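Side-chain contacts in probable enoyl-CoA hydratase/isomerase (PDB 7BOR), which binds coenzyme A and, as a crotonase-family member, probably isomerises delta(3)- to delta(2)-enoyl-CoA thioesters: residues V7-G12 with L39-A44; A30-M35 with G82-A87. All coordinates share one frame; numbering follows the deposited sequence.

Helix 29-44 illustrates how one element of a crotonase fold serves two different contacts. Near its C-terminal end, in interaction 1, it is tied to edge strand 5-9 by an exposed salt bridge; about two turns earlier, in interaction 2, it packs through buried apolar side chains against helix 80-90. The two centres lie about 15 Å apart, yet the contacts touch: L39 CD1 comes within 4.1 Å of F84 CE1, and V7 CG2 lies 3.9 Å from R34 NH1. Interaction 1 is remote from the CoA-binding residues. Interaction 2 borders them, the Y32 side chain lying about 3 Å from that of N64 and about 8 Å from the bound coenzyme A.

Interaction 1: V7-G12 with L39-A44; sequences VERETG and LLEAQA
R9 and E41 form a salt bridge between the edge strand of the main crotonase sheet and the helix that follows its first hairpin, the opening beta-beta-alpha unit of the fold. The backbones are well separated, with R9 CA and A42 CA 9.6 Å apart, and a long side chain has to span the gap. R9 sets out with CB directed toward the helix. Its chain is extended from CG to NE, and the side chain touches L14 of strand 13-18 and V48 on its way. From CB to NE it makes no contact with 39-44; CZ is the first atom to come near, 3.3 Å from E41 OE2. The bonds are made by the two terminal nitrogens, which share that oxygen. R9 NH1 donates to E41 OE2 over 2.8 Å, bent to 131° at the hydrogen, while R9 NH2 adds a weak bond of 3.2 Å to E41 OE2.

The carboxylate arrives by an extended chain, with CG of E41 anti to its backbone N (chi1 179°). Guanidinium and carboxylate planes are only 13° apart, but they are offset: OE2 is approached from its anti side, and the NH1 bond is tilted from both planes. This is therefore a single-oxygen grip and differs from the paired, two-oxygen arrangement often drawn for arginine and glutamate. NH1 has a second anionic partner in D45, so the positive charge is probably balanced by two carboxylates at this exposed edge of the fold. Next to the ion pair the buried A42 packs on L14 and V48; its CB stands 4.7 Å from R9 NH1. The aliphatic part of the glutamate also takes part, E41 CG lying 3.8 Å from R9 NH1.

Interaction 2: A30-M35 with G82-A87; sequences AMYSRM and GRFMSA
F84 fits against Y32 and M35, one turn apart on the facing helix, and carries most of this buried helix-helix contact. The backbones come close here, with CA of Y32 and CA of F84 5.5 Å apart.

The two rings meet obliquely, planes inclined at 38°. Their centroids, of Y32 and F84, are 5.9 Å apart, and the side chains cross at about a right angle. The tightest touch is aliphatic on one side: Y32 CD1 meets F84 CB at 3.8 Å, with CD2 of the phenyl ring close behind.

M35 meets the CD1 and CE1 part of the same ring. Its CB packs on F84 CD1 at 3.8 Å. The sulfur makes a Met-aromatic contact, M35 SD lying 4.1 Å from F84 CE1 and 4.8 Å from the F84 ring centroid, oblique to the ring. With CG anti to the backbone N (chi1 166°), F84 turns its ring so that Y32, near CB and CD2, and M35, near CD1 and CE1, both lie on one side of the ring plane.

Between the two helices the polar link is a water. It joins S33 OG, at 2.6 Å, to R83 NE, at 2.8 Å, accepting from the arginine at the edge of the guanidinium; S33 OG also bonds the carbonyl of R29.

No direct hydrogen bond joins the segments, so the join rests largely on apolar packing, with one water bridge at its side. The hydroxyl of Y32 is instead bonded to OD1 of N64, which places this tyrosine, its ring backed by F84, behind a CoA-binding residue.

Interaction 1: V7-G12 with L39-A44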
loop_
_atom_site.group_PDB
_atom_site.type_symbol
_atom_site.label_atom_id
_atom_site.label_comp_id
_atom_site.label_asym_id
_atom_site.label_seq_id
_atom_site.Cartn_x
_atom_site.Cartn_y
_atom_site.Cartn_z
ATOM N N VAL A 7 12.023 -10.347 5.908
ATOM C CA VAL A 7 12.501 -10.235 4.529
ATOM C C VAL A 7 13.004 -11.568 3.970
ATOM O O VAL A 7 14.213 -11.811 3.909
ATOM C CB VAL A 7 13.612 -9.181 4.432
ATOM C CG1 VAL A 7 13.049 -7.795 4.427
ATOM C CG2 VAL A 7 14.581 -9.327 5.620
ATOM N N GLU A 8 12.092 -12.424 3.514
ATOM C CA GLU A 8 12.462 -13.728 2.961
ATOM C C GLU A 8 12.912 -13.588 1.505
ATOM O O GLU A 8 12.078 -13.381 0.613
ATOM C CB GLU A 8 11.279 -14.690 3.058
ATOM C CG GLU A 8 10.818 -14.992 4.482
ATOM C CD GLU A 8 11.875 -15.729 5.310
ATOM O OE1 GLU A 8 12.445 -16.733 4.813
ATOM O OE2 GLU A 8 12.140 -15.292 6.457
ATOM N N ARG A 9 14.223 -13.733 1.263
ATOM C CA ARG A 9 14.811 -13.726 -0.075
ATOM C C ARG A 9 14.825 -15.164 -0.612
ATOM O O ARG A 9 15.722 -15.969 -0.280
ATOM C CB ARG A 9 16.217 -13.149 -0.015
ATOM C CG ARG A 9 16.446 -11.762 -0.576
ATOM C CD ARG A 9 17.957 -11.478 -0.724
ATOM N NE ARG A 9 18.177 -10.178 -1.379
ATOM C CZ ARG A 9 18.299 -9.019 -0.715
ATOM N NH1 ARG A 9 18.479 -7.876 -1.390
ATOM N NH2 ARG A 9 18.238 -8.997 0.633
ATOM N N GLU A 10 13.812 -15.502 -1.457
ATOM C CA GLU A 10 13.840 -16.775 -2.167
ATOM C C GLU A 10 14.528 -16.628 -3.539
ATOM O O GLU A 10 15.224 -15.642 -3.805
ATOM C CB GLU A 10 12.425 -17.302 -2.392
ATOM C CG GLU A 10 11.742 -18.018 -1.313
ATOM C CD GLU A 10 10.291 -18.344 -1.696
ATOM O OE1 GLU A 10 9.352 -17.867 -0.995
ATOM O OE2 GLU A 10 10.068 -19.067 -2.715
ATOM N N THR A 11 14.203 -17.529 -4.488
ATOM C CA THR A 11 14.830 -17.563 -5.814
ATOM C C THR A 11 14.212 -16.477 -6.690
ATOM O O THR A 11 13.087 -16.639 -7.183
ATOM C CB THR A 11 14.652 -18.935 -6.470
ATOM O OG1 THR A 11 13.262 -19.292 -6.497
ATOM C CG2 THR A 11 15.441 -20.026 -5.746
ATOM N N GLY A 12 14.961 -15.392 -6.922
ATOM C CA GLY A 12 14.483 -14.250 -7.693
ATOM C C GLY A 12 13.387 -13.417 -7.040
ATOM O O GLY A 12 13.039 -12.350 -7.571
ATOM N N LEU A 39 13.170 -2.262 -0.369
ATOM C CA LEU A 39 12.883 -1.939 -1.764
ATOM C C LEU A 39 14.113 -1.359 -2.474
ATOM O O LEU A 39 14.443 -1.753 -3.597
ATOM C CB LEU A 39 11.697 -0.957 -1.842
ATOM C CG LEU A 39 10.304 -1.467 -1.433
ATOM C CD1 LEU A 39 9.265 -0.346 -1.511
ATOM C CD2 LEU A 39 9.852 -2.673 -2.296
ATOM N N LEU A 40 14.787 -0.387 -1.856
ATOM C CA LEU A 40 15.848 0.322 -2.575
ATOM C C LEU A 40 17.067 -0.566 -2.810
ATOM O O LEU A 40 17.786 -0.382 -3.797
ATOM C CB LEU A 40 16.262 1.587 -1.817
ATOM C CG LEU A 40 15.200 2.677 -1.915
ATOM C CD1 LEU A 40 15.432 3.775 -0.909
ATOM C CD2 LEU A 40 15.147 3.260 -3.319
ATOM N N GLU A 41 17.320 -1.521 -1.924
ATOM C CA GLU A 41 18.399 -2.472 -2.152
ATOM C C GLU A 41 18.014 -3.410 -3.293
ATOM O O GLU A 41 18.618 -3.369 -4.377
ATOM C CB GLU A 41 18.677 -3.225 -0.847
ATOM C CG GLU A 41 19.770 -4.309 -0.885
ATOM C CD GLU A 41 19.874 -5.105 0.445
ATOM O OE1 GLU A 41 19.853 -4.479 1.536
ATOM O OE2 GLU A 41 19.978 -6.359 0.397
ATOM N N ALA A 42 16.956 -4.221 -3.080
ATOM C CA ALA A 42 16.394 -5.128 -4.082
ATOM C C ALA A 42 16.272 -4.511 -5.470
ATOM O O ALA A 42 16.495 -5.197 -6.475
ATOM C CB ALA A 42 15.016 -5.609 -3.636
ATOM N N GLN A 43 15.915 -3.226 -5.528
ATOM C CA GLN A 43 15.931 -2.483 -6.780
ATOM C C GLN A 43 17.277 -2.583 -7.487
ATOM O O GLN A 43 17.345 -2.585 -8.724
ATOM C CB GLN A 43 15.577 -1.018 -6.474
ATOM C CG GLN A 43 15.939 0.054 -7.514
ATOM C CD GLN A 43 15.080 1.313 -7.354
ATOM O OE1 GLN A 43 14.223 1.382 -6.470
ATOM N NE2 GLN A 43 15.279 2.290 -8.226
ATOM N N ALA A 44 18.366 -2.602 -6.719
ATOM C CA ALA A 44 19.701 -2.687 -7.286
ATOM C C ALA A 44 20.223 -4.113 -7.338
ATOM O O ALA A 44 21.213 -4.378 -8.028
ATOM C CB ALA A 44 20.665 -1.812 -6.472
#

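Interaction 2: A30-M35 with G82-A87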
loop_
_atom_site.group_PDB
_atom_site.type_symbol
_atom_site.label_atom_id
_atom_site.label_comp_id
_atom_site.label_asym_id
_atom_site.label_seq_id
_atom_site.Cartn_x
_atom_site.Cartn_y
_atom_site.Cartn_z
ATOM N N ALA A 30 9.662 2.540 12.044
ATOM C CA ALA A 30 10.720 1.565 11.811
ATOM C C ALA A 30 10.303 0.524 10.765
ATOM O O ALA A 30 11.152 -0.012 10.036
ATOM C CB ALA A 30 11.097 0.888 13.137
ATOM N N MET A 31 9.006 0.264 10.639
ATOM C CA MET A 31 8.549 -0.632 9.581
ATOM C C MET A 31 8.639 0.043 8.236
ATOM O O MET A 31 9.154 -0.543 7.275
ATOM C CB MET A 31 7.134 -1.087 9.883
ATOM C CG MET A 31 7.094 -2.066 11.052
ATOM S SD MET A 31 5.479 -2.131 11.782
ATOM C CE MET A 31 4.655 -3.216 10.586
ATOM N N TYR A 32 8.212 1.306 8.161
ATOM C CA TYR A 32 8.334 2.034 6.914
ATOM C C TYR A 32 9.785 2.111 6.471
ATOM O O TYR A 32 10.092 2.062 5.268
ATOM C CB TYR A 32 7.785 3.443 7.085
ATOM C CG TYR A 32 6.302 3.575 7.151
ATOM C CD1 TYR A 32 5.523 3.159 6.092
ATOM C CD2 TYR A 32 5.680 4.196 8.219
ATOM C CE1 TYR A 32 4.144 3.322 6.101
ATOM C CE2 TYR A 32 4.301 4.358 8.238
ATOM C CZ TYR A 32 3.543 3.907 7.155
ATOM O OH TYR A 32 2.191 4.060 7.108
ATOM N N SER A 33 10.689 2.343 7.434
ATOM C CA SER A 33 12.103 2.485 7.113
ATOM C C SER A 33 12.677 1.169 6.600
ATOM O O SER A 33 13.394 1.165 5.593
ATOM C CB SER A 33 12.860 3.004 8.348
ATOM O OG SER A 33 12.568 4.388 8.556
ATOM N N ARG A 34 12.330 0.047 7.245
ATOM C CA ARG A 34 12.820 -1.252 6.788
ATOM C C ARG A 34 12.312 -1.544 5.381
ATOM O O ARG A 34 13.078 -1.994 4.518
ATOM C CB ARG A 34 12.418 -2.355 7.777
ATOM C CG ARG A 34 12.849 -3.790 7.366
ATOM C CD ARG A 34 14.055 -4.293 8.116
ATOM N NE ARG A 34 14.861 -5.232 7.330
ATOM C CZ ARG A 34 15.522 -4.900 6.217
ATOM N NH1 ARG A 34 16.253 -5.792 5.545
ATOM N NH2 ARG A 34 15.420 -3.670 5.747
ATOM N N MET A 35 11.040 -1.235 5.104
ATOM C CA MET A 35 10.502 -1.518 3.774
ATOM C C MET A 35 11.118 -0.603 2.733
ATOM O O MET A 35 11.450 -1.046 1.624
ATOM C CB MET A 35 8.976 -1.405 3.787
ATOM C CG MET A 35 8.319 -2.664 4.336
ATOM S SD MET A 35 6.542 -2.641 4.059
ATOM C CE MET A 35 6.030 -1.635 5.473
ATOM N N GLY A 82 7.000 8.831 4.030
ATOM C CA GLY A 82 7.277 9.430 2.744
ATOM C C GLY A 82 8.338 8.687 1.960
ATOM O O GLY A 82 8.258 8.588 0.729
ATOM N N ARG A 83 9.353 8.165 2.651
ATOM C CA ARG A 83 10.406 7.410 1.969
ATOM C C ARG A 83 9.884 6.054 1.508
ATOM O O ARG A 83 10.258 5.577 0.422
ATOM C CB ARG A 83 11.623 7.239 2.888
ATOM C CG ARG A 83 12.406 8.548 3.082
ATOM C CD ARG A 83 13.704 8.401 3.913
ATOM N NE ARG A 83 13.509 8.187 5.342
ATOM C CZ ARG A 83 13.310 9.163 6.218
ATOM N NH1 ARG A 83 13.269 10.406 5.797
ATOM N NH2 ARG A 83 13.172 8.894 7.512
ATOM N N PHE A 84 8.999 5.429 2.303
ATOM C CA PHE A 84 8.364 4.203 1.821
ATOM C C PHE A 84 7.522 4.491 0.580
ATOM O O PHE A 84 7.625 3.782 -0.426
ATOM C CB PHE A 84 7.503 3.552 2.884
ATOM C CG PHE A 84 6.599 2.498 2.319
ATOM C CD1 PHE A 84 7.140 1.319 1.796
ATOM C CD2 PHE A 84 5.224 2.693 2.274
ATOM C CE1 PHE A 84 6.324 0.349 1.259
ATOM C CE2 PHE A 84 4.374 1.705 1.742
ATOM C CZ PHE A 84 4.927 0.542 1.229
ATOM N N MET A 85 6.722 5.562 0.611
ATOM C CA MET A 85 5.884 5.884 -0.548
ATOM C C MET A 85 6.719 6.103 -1.797
ATOM O O MET A 85 6.378 5.613 -2.890
ATOM C CB MET A 85 5.037 7.134 -0.276
ATOM C CG MET A 85 3.831 6.907 0.645
ATOM S SD MET A 85 2.843 8.423 0.841
ATOM C CE MET A 85 3.203 8.731 2.521
ATOM N N SER A 86 7.791 6.889 -1.668
ATOM C CA SER A 86 8.619 7.211 -2.815
ATOM C C SER A 86 9.275 5.959 -3.338
ATOM O O SER A 86 9.341 5.739 -4.548
ATOM C CB SER A 86 9.706 8.231 -2.423
ATOM O OG SER A 86 10.146 9.009 -3.532
ATOM N N ALA A 87 9.788 5.140 -2.425
ATOM C CA ALA A 87 10.449 3.897 -2.822
ATOM C C ALA A 87 9.500 2.964 -3.596
ATOM O O ALA A 87 9.850 2.464 -4.667
ATOM C CB ALA A 87 11.015 3.187 -1.590
HETATM O O HOH W 1 13.922 6.010 7.021
#